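PDB 2FJC: antigen TpF1, which is a Dps-family mini-ferritin that binds ferric iron and probably oxidises ferrous iron for storage inside its twelve-subunit shell. Local coordinates for residues H36-G41 / T93-T98. Residues are numbered along the deposited sequence; the frame is centred on the assembly and turned at random.
Sequences HWHIYG and TEKEIT. With FE (Fe (III) ion), chain S.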
# COMPACT_ATOMS: atom_id res chain seq x y z
N HIS B 36 7.71 9.09 28.91
CA HIS B 36 7.44 7.92 28.09
C HIS B 36 7.93 6.66 28.81
O HIS B 36 7.26 5.63 28.82
CB HIS B 36 8.16 8.08 26.74
CG HIS B 36 7.99 6.93 25.80
ND1 HIS B 36 6.77 6.56 25.27
CD2 HIS B 36 8.91 6.10 25.23
CE1 HIS B 36 6.94 5.57 24.42
NE2 HIS B 36 8.23 5.27 24.38
N TRP B 37 9.11 6.76 29.41
CA TRP B 37 9.71 5.64 30.12
C TRP B 37 9.27 5.41 31.56
O TRP B 37 9.12 4.27 31.99
CB TRP B 37 11.22 5.78 30.14
CG TRP B 37 11.86 5.81 28.81
CD1 TRP B 37 11.51 5.09 27.71
CD2 TRP B 37 13.02 6.57 28.45
NE1 TRP B 37 12.38 5.35 26.68
CE2 TRP B 37 13.32 6.26 27.11
CE3 TRP B 37 13.84 7.48 29.13
CZ2 TRP B 37 14.41 6.82 26.42
CZ3 TRP B 37 14.92 8.04 28.45
CH2 TRP B 37 15.19 7.71 27.11
N HIS B 38 9.05 6.50 32.29
CA HIS B 38 8.75 6.37 33.70
C HIS B 38 7.34 6.53 34.23
O HIS B 38 7.14 6.45 35.43
CB HIS B 38 9.70 7.28 34.46
CG HIS B 38 11.13 7.07 34.08
ND1 HIS B 38 11.93 8.08 33.58
CD2 HIS B 38 11.90 5.96 34.10
CE1 HIS B 38 13.13 7.60 33.31
NE2 HIS B 38 13.14 6.31 33.62
N ILE B 39 6.37 6.77 33.36
CA ILE B 39 5.01 6.88 33.86
C ILE B 39 4.60 5.48 34.27
O ILE B 39 5.23 4.49 33.90
CB ILE B 39 4.02 7.34 32.78
CG1 ILE B 39 4.18 6.48 31.52
CG2 ILE B 39 4.20 8.82 32.50
CD1 ILE B 39 3.06 6.65 30.51
N TYR B 40 3.54 5.40 35.06
CA TYR B 40 3.00 4.12 35.50
C TYR B 40 1.54 4.38 35.81
O TYR B 40 1.14 5.52 36.09
CB TYR B 40 3.71 3.60 36.74
CG TYR B 40 3.50 4.44 37.97
CD1 TYR B 40 4.35 5.51 38.27
CD2 TYR B 40 2.46 4.16 38.86
CE1 TYR B 40 4.18 6.28 39.41
CE2 TYR B 40 2.27 4.92 40.00
CZ TYR B 40 3.13 5.98 40.27
OH TYR B 40 2.95 6.74 41.40
N GLY B 41 0.74 3.33 35.74
CA GLY B 41 -0.68 3.47 35.99
C GLY B 41 -1.43 2.63 34.98
O GLY B 41 -0.87 2.20 33.97
N THR B 93 13.79 15.90 36.38
CA THR B 93 14.82 15.24 37.17
C THR B 93 14.34 13.98 37.84
O THR B 93 15.14 13.10 38.16
CB THR B 93 15.37 16.17 38.26
OG1 THR B 93 14.29 16.57 39.12
CG2 THR B 93 16.02 17.41 37.64
N GLU B 94 13.04 13.87 38.08
CA GLU B 94 12.53 12.67 38.73
C GLU B 94 12.14 11.58 37.75
O GLU B 94 11.82 11.84 36.59
CB GLU B 94 11.35 13.01 39.63
CG GLU B 94 10.12 13.54 38.94
CD GLU B 94 9.07 14.01 39.94
OE1 GLU B 94 9.37 14.93 40.73
OE2 GLU B 94 7.94 13.45 39.93
N LYS B 95 12.24 10.35 38.23
CA LYS B 95 11.87 9.16 37.47
C LYS B 95 10.66 8.64 38.22
O LYS B 95 10.39 9.09 39.34
CB LYS B 95 12.98 8.11 37.51
CG LYS B 95 14.07 8.25 36.46
CD LYS B 95 14.88 9.50 36.64
CE LYS B 95 16.08 9.49 35.72
NZ LYS B 95 16.95 10.67 35.96
N GLU B 96 9.95 7.69 37.63
CA GLU B 96 8.76 7.16 38.28
C GLU B 96 7.81 8.33 38.53
O GLU B 96 7.95 9.07 39.50
CB GLU B 96 9.12 6.49 39.60
CG GLU B 96 7.92 5.95 40.35
CD GLU B 96 8.32 5.16 41.58
OE1 GLU B 96 9.04 4.15 41.42
OE2 GLU B 96 7.91 5.56 42.69
N ILE B 97 6.84 8.49 37.65
CA ILE B 97 5.90 9.58 37.78
C ILE B 97 4.49 9.15 37.41
O ILE B 97 4.28 8.29 36.56
CB ILE B 97 6.33 10.77 36.90
CG1 ILE B 97 5.32 11.92 37.04
CG2 ILE B 97 6.45 10.32 35.45
CD1 ILE B 97 5.74 13.19 36.32
N THR B 98 3.53 9.77 38.07
CA THR B 98 2.12 9.52 37.85
C THR B 98 1.72 9.94 36.43
O THR B 98 2.31 10.86 35.87
CB THR B 98 1.33 10.33 38.90
OG1 THR B 98 0.93 9.46 39.96
CG2 THR B 98 0.15 11.01 38.30
FE FE S . 9.90 3.66 23.56
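His38 and Lys95 lie side by side and point the same way. Lys95 CG sits over one face of the His38 imidazole, 3.5 Å from the ring centroid, in a CH-pi contact. Trp37 CB backs the other face, so the ring is sandwiched. His38 ND1 is hydrogen-bonded to Asn34 OD1 and His38 NE2 to the backbone N of Ala76 of a neighbouring subunit, which fixes the ring's rotation; Lys95 NZ forms a salt bridge with Glu82 of the same neighbour.

The backbones are joined by a fairly straight bond from Ile97 N to His38 O, 3.0 Å, with the donor above the carbonyl plane. A weak bond runs from Tyr40 N to Ile97 O. Ile39 CG2 meets Ile97 CG2 at 4.0 Å on the buried side.

The side of exposed Glu96 and of Thr98 is looser. Glu96 CG comes only within 3.9 Å of Tyr40 CE1, and Tyr40 OH stays 3.7 Å from Thr98 OG1. Lys155 of a third subunit makes a cation-pi contact with Tyr40 and a salt bridge with Glu96.

Nearby, His36 NE2 binds iron, consistent with the intersubunit ferroxidase site of Dps proteins. The contact joins the end of helix 8-38 to the lead-in of helix 99-127, with Ile39 also packing on helix 44-71.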